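Local structure of possible prolidase (Bifidobacterium longum NCC2705, 2P9B) at residues H18-T23 and G66-P71; N33-V38 and A48-T53; D402-N407 and A421-A426. The protein is probably a metal-dependent hydrolase of the amidohydrolase family, acting on carbon-nitrogen bonds other than peptide bonds, though its substrate remains uncertain. All blocks are in the same frame, centred on the assembly; numbering follows the deposited sequence.

Interaction 1. Residues H18-T23 and G66-P71; sequences HATIVT and GKIVMP
Thr20 and Ile21 pair in parallel with Ile68 and Val69, the axes of strands 19-22 and 68-71 approaching to 4.6 Å with 33° between their directions. Three backbone hydrogen bonds fix the register: Thr20 N to Lys67 O, Val69 N to Thr20 O and Val22 N to Val69 O. The first is almost straight, 175° at the hydrogen. On one face Ile21 and Val69 run alongside one another, and Ile21 CG1 presses to 3.5 Å from Val69 CG1, closer than ordinary van der Waals contact. That valine methyl stands between its own backbone N and carbonyl carbon (chi1 61°), and Ala19 CB reaches it at 3.9 Å. The parallel pair joins the N-terminal strands to strand 68-78 of the TIM-barrel-type amidohydrolase fold, where 68-78 also pairs with 129-134 (parallel) and 403-406 (antiparallel). Thr20 and Ile68 project from the other face, and there the Val22 and Ile68 side chains cross at a slant, CG2 to CG2 at 3.6 Å. Met70 touches the partner strand through its root, CB lying 3.3 Å from Val22 O, while the rest of the selenomethionine leads off to Leu375 and Thr379 of helix 371-385. Water extends the pairing at the Gly66 end: one molecule donates to His18 O and accepts from Gly66 N. A second donates to Lys67 O, 2.7 Å away, and bonds Thr20 OG1, giving Lys67 O a partner besides Thr20 N.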
ATOM      1  N   HIS A  18     -21.066  17.195 -11.019  1.00 16.26           N
ATOM      2  CA  HIS A  18     -21.862  17.382  -9.808  1.00 17.60           C
ATOM      3  C   HIS A  18     -21.416  16.570  -8.599  1.00 17.91           C
ATOM      4  O   HIS A  18     -22.213  16.266  -7.714  1.00 18.73           O
ATOM      5  CB  HIS A  18     -23.329  17.081 -10.117  1.00 19.68           C
ATOM      6  CG  HIS A  18     -23.854  17.831 -11.299  1.00 21.84           C
ATOM      7  ND1 HIS A  18     -23.835  19.207 -11.374  1.00 23.92           N
ATOM      8  CD2 HIS A  18     -24.389  17.398 -12.465  1.00 23.26           C
ATOM      9  CE1 HIS A  18     -24.335  19.589 -12.536  1.00 24.38           C
ATOM     10  NE2 HIS A  18     -24.677  18.511 -13.217  1.00 24.79           N
ATOM     11  N   ALA A  19     -20.135  16.240  -8.545  1.00 18.44           N
ATOM     12  CA  ALA A  19     -19.633  15.457  -7.437  1.00 18.24           C
ATOM     13  C   ALA A  19     -18.979  16.318  -6.369  1.00 17.04           C
ATOM     14  O   ALA A  19     -18.550  17.442  -6.629  1.00 18.08           O
ATOM     15  CB  ALA A  19     -18.635  14.425  -7.940  1.00 20.43           C
ATOM     16  N   THR A  20     -18.936  15.780  -5.156  1.00 16.70           N
ATOM     17  CA  THR A  20     -18.280  16.448  -4.046  1.00 16.80           C
ATOM     18  C   THR A  20     -16.903  15.801  -4.010  1.00 15.83           C
ATOM     19  O   THR A  20     -16.790  14.587  -3.840  1.00 16.42           O
ATOM     20  CB  THR A  20     -18.980  16.174  -2.703  1.00 18.01           C
ATOM     21  OG1 THR A  20     -20.289  16.753  -2.719  1.00 21.78           O
ATOM     22  CG2 THR A  20     -18.173  16.772  -1.561  1.00 19.86           C
ATOM     23  N   ILE A  21     -15.864  16.604  -4.188  1.00 14.66           N
ATOM     24  CA  ILE A  21     -14.509  16.076  -4.180  1.00 14.53           C
ATOM     25  C   ILE A  21     -13.853  16.100  -2.809  1.00 14.96           C
ATOM     26  O   ILE A  21     -13.798  17.140  -2.153  1.00 16.90           O
ATOM     27  CB  ILE A  21     -13.581  16.864  -5.138  1.00 15.30           C
ATOM     28  CG1 ILE A  21     -14.079  16.739  -6.580  1.00 14.87           C
ATOM     29  CG2 ILE A  21     -12.146  16.344  -5.012  1.00 17.56           C
ATOM     30  CD1 ILE A  21     -13.170  17.399  -7.606  1.00 16.23           C
ATOM     31  N   VAL A  22     -13.388  14.939  -2.367  1.00 14.88           N
ATOM     32  CA  VAL A  22     -12.644  14.841  -1.120  1.00 14.60           C
ATOM     33  C   VAL A  22     -11.231  14.767  -1.690  1.00 14.43           C
ATOM     34  O   VAL A  22     -10.826  13.748  -2.252  1.00 14.60           O
ATOM     35  CB  VAL A  22     -13.008  13.565  -0.335  1.00 15.53           C
ATOM     36  CG1 VAL A  22     -12.029  13.354   0.805  1.00 16.99           C
ATOM     37  CG2 VAL A  22     -14.422  13.705   0.235  1.00 18.33           C
ATOM     38  N   THR A  23     -10.498  15.868  -1.575  1.00 14.12           N
ATOM     39  CA  THR A  23      -9.157  15.966  -2.144  1.00 14.76           C
ATOM     40  C   THR A  23      -8.104  15.026  -1.589  1.00 15.11           C
ATOM     41  O   THR A  23      -7.179  14.646  -2.304  1.00 15.62           O
ATOM     42  CB  THR A  23      -8.611  17.393  -2.013  1.00 14.42           C
ATOM     43  OG1 THR A  23      -8.406  17.693  -0.628  1.00 17.46           O
ATOM     44  CG2 THR A  23      -9.593  18.393  -2.606  1.00 17.93           C
ATOM     45  N   GLY A  66     -24.840  13.682  -5.704  1.00 18.45           N
ATOM     46  CA  GLY A  66     -24.979  12.923  -4.473  1.00 19.35           C
ATOM     47  C   GLY A  66     -23.820  11.984  -4.170  1.00 19.02           C
ATOM     48  O   GLY A  66     -23.833  11.265  -3.169  1.00 20.11           O
ATOM     49  N   LYS A  67     -22.810  11.996  -5.029  1.00 19.23           N
ATOM     50  CA  LYS A  67     -21.650  11.126  -4.852  1.00 17.52           C
ATOM     51  C   LYS A  67     -20.415  11.898  -4.399  1.00 17.56           C
ATOM     52  O   LYS A  67     -20.343  13.120  -4.540  1.00 17.82           O
ATOM     53  CB  LYS A  67     -21.324  10.420  -6.174  1.00 19.38           C
ATOM     54  CG  LYS A  67     -22.466   9.614  -6.788  1.00 21.11           C
ATOM     55  CD  LYS A  67     -22.774   8.360  -5.983  1.00 25.90           C
ATOM     56  CE  LYS A  67     -23.804   7.484  -6.689  1.00 26.36           C
ATOM     57  NZ  LYS A  67     -25.087   8.198  -6.907  1.00 32.90           N
ATOM     58  N   ILE A  68     -19.450  11.170  -3.844  1.00 15.18           N
ATOM     59  CA  ILE A  68     -18.183  11.752  -3.415  1.00 15.11           C
ATOM     60  C   ILE A  68     -17.123  11.130  -4.316  1.00 15.27           C
ATOM     61  O   ILE A  68     -17.199   9.940  -4.621  1.00 16.25           O
ATOM     62  CB  ILE A  68     -17.843  11.390  -1.940  1.00 16.29           C
ATOM     63  CG1 ILE A  68     -18.529  12.369  -0.981  1.00 18.84           C
ATOM     64  CG2 ILE A  68     -16.330  11.420  -1.717  1.00 15.97           C
ATOM     65  CD1 ILE A  68     -20.025  12.276  -0.970  1.00 21.62           C
ATOM     66  N   VAL A  69     -16.163  11.925  -4.772  1.00 13.29           N
ATOM     67  CA  VAL A  69     -15.089  11.376  -5.591  1.00 12.74           C
ATOM     68  C   VAL A  69     -13.786  11.792  -4.933  1.00 13.24           C
ATOM     69  O   VAL A  69     -13.643  12.925  -4.480  1.00 12.81           O
ATOM     70  CB  VAL A  69     -15.117  11.890  -7.045  1.00 13.94           C
ATOM     71  CG1 VAL A  69     -14.957  13.394  -7.073  1.00 17.14           C
ATOM     72  CG2 VAL A  69     -14.004  11.215  -7.850  1.00 15.21           C
HETATM   73  N   MSE A  70     -12.848  10.856  -4.871  1.00 12.29           N
HETATM   74  CA  MSE A  70     -11.559  11.099  -4.250  1.00 12.47           C
HETATM   75  C   MSE A  70     -10.498  10.359  -5.047  1.00 12.61           C
HETATM   76  O   MSE A  70     -10.822   9.611  -5.969  1.00 11.07           O
HETATM   77  CB  MSE A  70     -11.571  10.608  -2.785  1.00 13.34           C
HETATM   78  CG  MSE A  70     -11.732   9.080  -2.587  1.00 15.40           C
HETATM   79 SE   MSE A  70     -11.538   8.430  -0.790  1.00 20.97          SE
HETATM   80  CE  MSE A  70      -9.643   8.564  -0.664  1.00 18.80           C
ATOM     81  N   PRO A  71      -9.212  10.584  -4.724  1.00 11.28           N
ATOM     82  CA  PRO A  71      -8.171   9.874  -5.469  1.00 10.58           C
ATOM     83  C   PRO A  71      -8.310   8.388  -5.150  1.00  9.58           C
ATOM     84  O   PRO A  71      -8.801   8.028  -4.079  1.00 11.19           O
ATOM     85  CB  PRO A  71      -6.873  10.437  -4.892  1.00  9.42           C
ATOM     86  CG  PRO A  71      -7.265  11.830  -4.431  1.00 10.89           C
ATOM     87  CD  PRO A  71      -8.622  11.577  -3.807  1.00 12.16           C
TER
HETATM   88  O   HOH W   1     -23.902  16.220  -5.508  1.00 32.39           O
HETATM   89  O   HOH W   2     -22.195  14.869  -3.513  1.00 23.36           O

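Interaction 2. Residues N33-V38 and A48-T53; sequences NMTIVV and APSIET
Met34 folds over the Ala48-Pro49 peptide: SE lies 3.7 Å from Pro49 N, and a bend at chi3 (-74°) brings CE to 3.5 Å from Ala48 C. The two segments belong to the beta hairpin of strands 34-38 and 44-49, in which Thr35 and Ala48 form an antiparallel hydrogen-bonded pair, N to O both ways. Beyond Pro49 the chain leaves the strand in a 3-10 turn, yet Ser50 N still donates to Asn33 O at 2.9 Å, nearly straight at 171°. Ser50 then turns its hydroxyl to the hairpin, OG sitting 2.7 Å from Thr35 OG1 in a hydrogen bond whose direction is open. Each oxygen has another partner: Ser50 OG accepts from His18 N, and Thr35 OG1 meets a water that donates to Thr53 O. Asn33 OD1 bonds His18 ND1, tying the same corner to the preceding strands. Thr53 CG2 packs 4.1 Å from both Thr35 CG2 and Val37 CG2, its side chain passing theirs with the reverse heading. Its hydroxyl closes the turn: Thr53 OG1 donates to Pro49 O at 2.8 Å from above the carbonyl plane, and Glu52 N reaches that oxygen from the opposite face.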
ATOM      1  N   ASN A  33     -19.977  20.383  -5.763  1.00 18.39           N
ATOM      2  CA  ASN A  33     -20.473  20.522  -7.134  1.00 19.09           C
ATOM      3  C   ASN A  33     -19.352  20.769  -8.139  1.00 18.41           C
ATOM      4  O   ASN A  33     -19.265  21.830  -8.766  1.00 17.78           O
ATOM      5  CB  ASN A  33     -21.511  21.644  -7.199  1.00 22.49           C
ATOM      6  CG  ASN A  33     -22.324  21.610  -8.478  1.00 26.33           C
ATOM      7  OD1 ASN A  33     -22.603  20.538  -9.020  1.00 26.47           O
ATOM      8  ND2 ASN A  33     -22.730  22.781  -8.956  1.00 29.35           N
HETATM    9  N   MSE A  34     -18.509  19.752  -8.283  1.00 16.77           N
HETATM   10  CA  MSE A  34     -17.358  19.771  -9.167  1.00 15.60           C
HETATM   11  C   MSE A  34     -17.488  18.803 -10.337  1.00 15.15           C
HETATM   12  O   MSE A  34     -18.219  17.819 -10.270  1.00 16.71           O
HETATM   13  CB  MSE A  34     -16.102  19.390  -8.377  1.00 16.71           C
HETATM   14  CG  MSE A  34     -15.789  20.275  -7.176  1.00 17.27           C
HETATM   15 SE   MSE A  34     -15.447  22.085  -7.644  1.00 24.27          SE
HETATM   16  CE  MSE A  34     -13.736  21.833  -8.372  1.00 19.79           C
ATOM     17  N   THR A  35     -16.757  19.088 -11.405  1.00 14.81           N
ATOM     18  CA  THR A  35     -16.733  18.220 -12.566  1.00 15.08           C
ATOM     19  C   THR A  35     -15.277  17.851 -12.813  1.00 15.64           C
ATOM     20  O   THR A  35     -14.389  18.699 -12.727  1.00 15.23           O
ATOM     21  CB  THR A  35     -17.280  18.916 -13.830  1.00 15.76           C
ATOM     22  OG1 THR A  35     -18.687  19.131 -13.685  1.00 16.02           O
ATOM     23  CG2 THR A  35     -17.017  18.063 -15.074  1.00 17.03           C
ATOM     24  N   ILE A  36     -15.030  16.577 -13.087  1.00 15.27           N
ATOM     25  CA  ILE A  36     -13.686  16.117 -13.383  1.00 14.50           C
ATOM     26  C   ILE A  36     -13.740  15.628 -14.819  1.00 14.49           C
ATOM     27  O   ILE A  36     -14.513  14.727 -15.147  1.00 15.59           O
ATOM     28  CB  ILE A  36     -13.253  14.954 -12.466  1.00 13.49           C
ATOM     29  CG1 ILE A  36     -13.224  15.416 -11.006  1.00 15.52           C
ATOM     30  CG2 ILE A  36     -11.871  14.462 -12.884  1.00 13.14           C
ATOM     31  CD1 ILE A  36     -12.818  14.329 -10.022  1.00 17.92           C
ATOM     32  N   VAL A  37     -12.931  16.237 -15.676  1.00 13.42           N
ATOM     33  CA  VAL A  37     -12.903  15.869 -17.079  1.00 14.19           C
ATOM     34  C   VAL A  37     -11.672  15.024 -17.378  1.00 14.47           C
ATOM     35  O   VAL A  37     -10.548  15.422 -17.075  1.00 15.42           O
ATOM     36  CB  VAL A  37     -12.888  17.123 -17.974  1.00 14.67           C
ATOM     37  CG1 VAL A  37     -12.912  16.713 -19.440  1.00 15.42           C
ATOM     38  CG2 VAL A  37     -14.084  18.010 -17.633  1.00 14.95           C
ATOM     39  N   VAL A  38     -11.894  13.861 -17.975  1.00 15.50           N
ATOM     40  CA  VAL A  38     -10.804  12.948 -18.304  1.00 16.50           C
ATOM     41  C   VAL A  38     -10.616  12.817 -19.814  1.00 16.23           C
ATOM     42  O   VAL A  38     -11.571  12.562 -20.550  1.00 17.14           O
ATOM     43  CB  VAL A  38     -11.065  11.549 -17.697  1.00 15.16           C
ATOM     44  CG1 VAL A  38      -9.931  10.602 -18.051  1.00 15.83           C
ATOM     45  CG2 VAL A  38     -11.211  11.664 -16.178  1.00 17.82           C
ATOM     46  N   ALA A  48     -13.021  21.455 -12.082  1.00 17.51           N
ATOM     47  CA  ALA A  48     -13.599  22.759 -11.792  1.00 17.43           C
ATOM     48  C   ALA A  48     -15.086  22.693 -11.472  1.00 15.72           C
ATOM     49  O   ALA A  48     -15.737  21.677 -11.712  1.00 15.59           O
ATOM     50  CB  ALA A  48     -13.365  23.683 -12.982  1.00 17.42           C
ATOM     51  N   PRO A  49     -15.642  23.783 -10.916  1.00 15.95           N
ATOM     52  CA  PRO A  49     -17.067  23.824 -10.576  1.00 15.86           C
ATOM     53  C   PRO A  49     -17.885  23.406 -11.798  1.00 14.68           C
ATOM     54  O   PRO A  49     -17.635  23.866 -12.907  1.00 15.82           O
ATOM     55  CB  PRO A  49     -17.287  25.290 -10.209  1.00 16.49           C
ATOM     56  CG  PRO A  49     -15.980  25.659  -9.570  1.00 16.82           C
ATOM     57  CD  PRO A  49     -14.972  25.035 -10.521  1.00 16.85           C
ATOM     58  N   SER A  50     -18.849  22.525 -11.580  1.00 15.27           N
ATOM     59  CA  SER A  50     -19.687  22.024 -12.654  1.00 16.73           C
ATOM     60  C   SER A  50     -20.424  23.126 -13.410  1.00 16.27           C
ATOM     61  O   SER A  50     -20.538  23.084 -14.632  1.00 17.37           O
ATOM     62  CB  SER A  50     -20.707  21.027 -12.094  1.00 18.55           C
ATOM     63  OG  SER A  50     -20.060  19.937 -11.462  1.00 19.69           O
ATOM     64  N   ILE A  51     -20.912  24.119 -12.682  1.00 18.62           N
ATOM     65  CA  ILE A  51     -21.666  25.201 -13.298  1.00 18.80           C
ATOM     66  C   ILE A  51     -20.918  25.936 -14.404  1.00 18.32           C
ATOM     67  O   ILE A  51     -21.539  26.457 -15.331  1.00 18.85           O
ATOM     68  CB  ILE A  51     -22.127  26.218 -12.232  1.00 20.98           C
ATOM     69  CG1 ILE A  51     -23.160  27.172 -12.830  1.00 21.78           C
ATOM     70  CG2 ILE A  51     -20.935  26.995 -11.704  1.00 20.27           C
ATOM     71  CD1 ILE A  51     -23.836  28.052 -11.791  1.00 25.20           C
ATOM     72  N   GLU A  52     -19.592  25.975 -14.328  1.00 18.66           N
ATOM     73  CA  GLU A  52     -18.806  26.687 -15.337  1.00 20.36           C
ATOM     74  C   GLU A  52     -18.061  25.765 -16.287  1.00 22.12           C
ATOM     75  O   GLU A  52     -17.338  26.228 -17.172  1.00 21.67           O
ATOM     76  CB  GLU A  52     -17.786  27.603 -14.656  1.00 22.17           C
ATOM     77  CG  GLU A  52     -16.830  26.863 -13.738  1.00 24.35           C
ATOM     78  CD  GLU A  52     -15.770  27.759 -13.115  1.00 24.83           C
ATOM     79  OE1 GLU A  52     -16.123  28.823 -12.570  1.00 23.17           O
ATOM     80  OE2 GLU A  52     -14.579  27.383 -13.159  1.00 26.58           O
ATOM     81  N   THR A  53     -18.244  24.462 -16.120  1.00 21.57           N
ATOM     82  CA  THR A  53     -17.537  23.509 -16.956  1.00 22.36           C
ATOM     83  C   THR A  53     -18.413  22.849 -18.007  1.00 23.70           C
ATOM     84  O   THR A  53     -19.322  22.093 -17.681  1.00 23.58           O
ATOM     85  CB  THR A  53     -16.889  22.417 -16.084  1.00 21.20           C
ATOM     86  OG1 THR A  53     -16.101  23.038 -15.061  1.00 22.80           O
ATOM     87  CG2 THR A  53     -15.993  21.522 -16.928  1.00 21.41           C
TER
HETATM   88  O   HOH W   3     -20.582  24.199  -9.628  1.00 19.83           O
HETATM   89  O   HOH W   4     -19.845  20.099 -15.778  1.00 24.69           O

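Interaction 3. Residues D402-N407 and A421-A426; sequences DLLVLN and ALVIAA
Asp402 reaches Ala426 even though its CB sets out away from residues 421-426. From CB, a first torsion that leaves CG beside the backbone N and anti to the carbonyl carbon (chi1 -72°) puts CG 3.9 Å from Ala426 N. OD1 then accepts a hydrogen bond from that nitrogen at 2.8 Å, met from 42° above the carboxylate plane. The other tip, OD2, turns to different partners, a salt bridge with Arg158 NH1 and a hydrogen bond with Thr392 OG1, so both oxygens of this buried carboxylate are engaged. An alanine here would probably leave Ala426 N without its acceptor and Arg158 without a charged mate. The backbones of strands 403-406 and 422-425 run antiparallel, 174° between their axes, with Leu403 and Ile424 bonded N to O in both directions. As in related amidohydrolases, where a small beta domain is assembled from both chain ends, strand 403-406 lies between 422-425 and strand 68-78, Leu404 and Leu406 bonding Met70 and Ile68 through their backbones. At the Ala421 end lies a classic beta bulge: Val405 O accepts from Ala421 N at 2.7 Å and, at a longer 3.2 Å, from Leu422 N. Val405 N returns a bond to Leu422 O. Val405 and Leu422 share one face with Leu403 and Ile424, CB packing against CB, and further along Leu403 and Ile424 run alongside one another, their CD1 methyls 3.9 Å apart. On the other face Leu404 CD1 meets Val423 CG2 at 4.1 Å. Asn407 rests its amide on the bulge, ND2 being 3.5 Å from Ala421 CB.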
ATOM      1  N   ASP A 402      -7.159   8.290 -11.783  1.00 11.69           N
ATOM      2  CA  ASP A 402      -7.403   7.205 -10.839  1.00 11.47           C
ATOM      3  C   ASP A 402      -8.428   7.777  -9.869  1.00 11.80           C
ATOM      4  O   ASP A 402      -8.074   8.498  -8.925  1.00 13.21           O
ATOM      5  CB  ASP A 402      -6.110   6.836 -10.096  1.00 10.87           C
ATOM      6  CG  ASP A 402      -5.107   6.101 -10.987  1.00 11.93           C
ATOM      7  OD1 ASP A 402      -5.523   5.162 -11.701  1.00 14.84           O
ATOM      8  OD2 ASP A 402      -3.907   6.452 -10.959  1.00 12.45           O
ATOM      9  N   LEU A 403      -9.700   7.469 -10.111  1.00 12.33           N
ATOM     10  CA  LEU A 403     -10.778   8.009  -9.286  1.00 11.38           C
ATOM     11  C   LEU A 403     -11.558   6.965  -8.518  1.00 12.10           C
ATOM     12  O   LEU A 403     -11.825   5.876  -9.018  1.00 12.02           O
ATOM     13  CB  LEU A 403     -11.771   8.780 -10.162  1.00 13.61           C
ATOM     14  CG  LEU A 403     -11.241   9.613 -11.332  1.00 17.93           C
ATOM     15  CD1 LEU A 403     -12.402  10.377 -11.975  1.00 17.70           C
ATOM     16  CD2 LEU A 403     -10.179  10.572 -10.862  1.00 19.30           C
ATOM     17  N   LEU A 404     -11.938   7.315  -7.299  1.00 10.55           N
ATOM     18  CA  LEU A 404     -12.730   6.418  -6.479  1.00  9.95           C
ATOM     19  C   LEU A 404     -14.010   7.174  -6.143  1.00 10.56           C
ATOM     20  O   LEU A 404     -13.980   8.207  -5.465  1.00 11.53           O
ATOM     21  CB  LEU A 404     -11.974   6.040  -5.205  1.00 10.00           C
ATOM     22  CG  LEU A 404     -12.776   5.287  -4.138  1.00 10.94           C
ATOM     23  CD1 LEU A 404     -13.415   4.038  -4.733  1.00 10.97           C
ATOM     24  CD2 LEU A 404     -11.844   4.929  -2.979  1.00 11.59           C
ATOM     25  N   VAL A 405     -15.128   6.669  -6.652  1.00 10.88           N
ATOM     26  CA  VAL A 405     -16.427   7.298  -6.422  1.00 11.38           C
ATOM     27  C   VAL A 405     -17.145   6.576  -5.289  1.00 11.86           C
ATOM     28  O   VAL A 405     -17.310   5.355  -5.323  1.00 12.63           O
ATOM     29  CB  VAL A 405     -17.281   7.260  -7.703  1.00 10.97           C
ATOM     30  CG1 VAL A 405     -18.558   8.061  -7.503  1.00 11.33           C
ATOM     31  CG2 VAL A 405     -16.473   7.825  -8.875  1.00 12.19           C
ATOM     32  N   LEU A 406     -17.567   7.347  -4.293  1.00 11.90           N
ATOM     33  CA  LEU A 406     -18.237   6.819  -3.107  1.00 12.02           C
ATOM     34  C   LEU A 406     -19.674   7.313  -2.953  1.00 12.56           C
ATOM     35  O   LEU A 406     -20.050   8.342  -3.503  1.00 14.48           O
ATOM     36  CB  LEU A 406     -17.434   7.204  -1.864  1.00 11.48           C
ATOM     37  CG  LEU A 406     -15.942   6.861  -1.937  1.00 12.84           C
ATOM     38  CD1 LEU A 406     -15.206   7.415  -0.712  1.00 13.01           C
ATOM     39  CD2 LEU A 406     -15.773   5.357  -2.031  1.00 12.10           C
ATOM     40  N   ASN A 407     -20.461   6.579  -2.174  1.00 14.80           N
ATOM     41  CA  ASN A 407     -21.857   6.933  -1.943  1.00 16.64           C
ATOM     42  C   ASN A 407     -22.035   7.838  -0.728  1.00 17.14           C
ATOM     43  O   ASN A 407     -23.121   8.373  -0.495  1.00 18.77           O
ATOM     44  CB  ASN A 407     -22.692   5.660  -1.783  1.00 18.99           C
ATOM     45  CG  ASN A 407     -22.879   4.919  -3.094  1.00 21.04           C
ATOM     46  OD1 ASN A 407     -22.803   3.693  -3.145  1.00 25.64           O
ATOM     47  ND2 ASN A 407     -23.135   5.662  -4.161  1.00 21.98           N
ATOM     48  N   ALA A 421     -18.809   3.125  -5.208  1.00 12.86           N
ATOM     49  CA  ALA A 421     -19.890   3.268  -6.172  1.00 12.71           C
ATOM     50  C   ALA A 421     -19.316   2.953  -7.551  1.00 13.57           C
ATOM     51  O   ALA A 421     -19.967   2.329  -8.393  1.00 14.42           O
ATOM     52  CB  ALA A 421     -20.432   4.691  -6.144  1.00 14.36           C
ATOM     53  N   LEU A 422     -18.079   3.389  -7.772  1.00 12.70           N
ATOM     54  CA  LEU A 422     -17.398   3.157  -9.042  1.00 12.18           C
ATOM     55  C   LEU A 422     -15.912   3.424  -8.882  1.00 12.64           C
ATOM     56  O   LEU A 422     -15.514   4.328  -8.150  1.00 13.74           O
ATOM     57  CB  LEU A 422     -17.962   4.087 -10.126  1.00 12.53           C
ATOM     58  CG  LEU A 422     -17.313   4.078 -11.516  1.00 13.15           C
ATOM     59  CD1 LEU A 422     -17.518   2.724 -12.183  1.00 13.53           C
ATOM     60  CD2 LEU A 422     -17.929   5.177 -12.379  1.00 13.38           C
ATOM     61  N   VAL A 423     -15.099   2.627  -9.565  1.00 11.58           N
ATOM     62  CA  VAL A 423     -13.651   2.794  -9.523  1.00 10.52           C
ATOM     63  C   VAL A 423     -13.177   3.037 -10.952  1.00 11.54           C
ATOM     64  O   VAL A 423     -13.620   2.365 -11.876  1.00 13.29           O
ATOM     65  CB  VAL A 423     -12.948   1.534  -8.994  1.00 11.09           C
ATOM     66  CG1 VAL A 423     -11.446   1.796  -8.851  1.00 10.96           C
ATOM     67  CG2 VAL A 423     -13.547   1.137  -7.664  1.00 10.34           C
ATOM     68  N   ILE A 424     -12.292   4.006 -11.127  1.00 10.36           N
ATOM     69  CA  ILE A 424     -11.763   4.316 -12.446  1.00 11.08           C
ATOM     70  C   ILE A 424     -10.251   4.228 -12.323  1.00 11.82           C
ATOM     71  O   ILE A 424      -9.657   4.868 -11.454  1.00 11.35           O
ATOM     72  CB  ILE A 424     -12.187   5.737 -12.891  1.00 11.73           C
ATOM     73  CG1 ILE A 424     -13.714   5.822 -12.893  1.00 15.08           C
ATOM     74  CG2 ILE A 424     -11.613   6.053 -14.271  1.00 12.11           C
ATOM     75  CD1 ILE A 424     -14.274   7.172 -13.267  1.00 17.57           C
ATOM     76  N   ALA A 425      -9.635   3.414 -13.177  1.00 10.89           N
ATOM     77  CA  ALA A 425      -8.188   3.232 -13.148  1.00 11.26           C
ATOM     78  C   ALA A 425      -7.570   3.804 -14.415  1.00 11.34           C
ATOM     79  O   ALA A 425      -7.846   3.332 -15.514  1.00 12.89           O
ATOM     80  CB  ALA A 425      -7.850   1.747 -13.027  1.00 12.13           C
ATOM     81  N   ALA A 426      -6.728   4.818 -14.253  1.00 11.69           N
ATOM     82  CA  ALA A 426      -6.084   5.454 -15.397  1.00 12.62           C
ATOM     83  C   ALA A 426      -7.095   5.751 -16.507  1.00 12.62           C
ATOM     84  O   ALA A 426      -6.833   5.507 -17.686  1.00 14.18           O
ATOM     85  CB  ALA A 426      -4.966   4.570 -15.926  1.00 14.22           C
TER

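How the interactions relate
Interaction 1 lies between the other two: its centre is about 11 Å from that of interaction 2 and about 10 Å from that of interaction 3, whereas the last two are about 16 Å apart. Interaction 2 is nested along the chain inside the loop that interaction 1 closes, and Ala19 O meets Met34 N at 2.8 Å in a probable hydrogen bond. Strand 68-78 carries the join to interaction 3, with Met70 O 2.9 Å from Leu404 N. Interactions 2 and 3 touch through Ile36 CG2 and Leu403 CD1, 4.2 Å apart. Strand 68-78 leads on to His77, which with His79 and Asp345 may form a metal site, here empty.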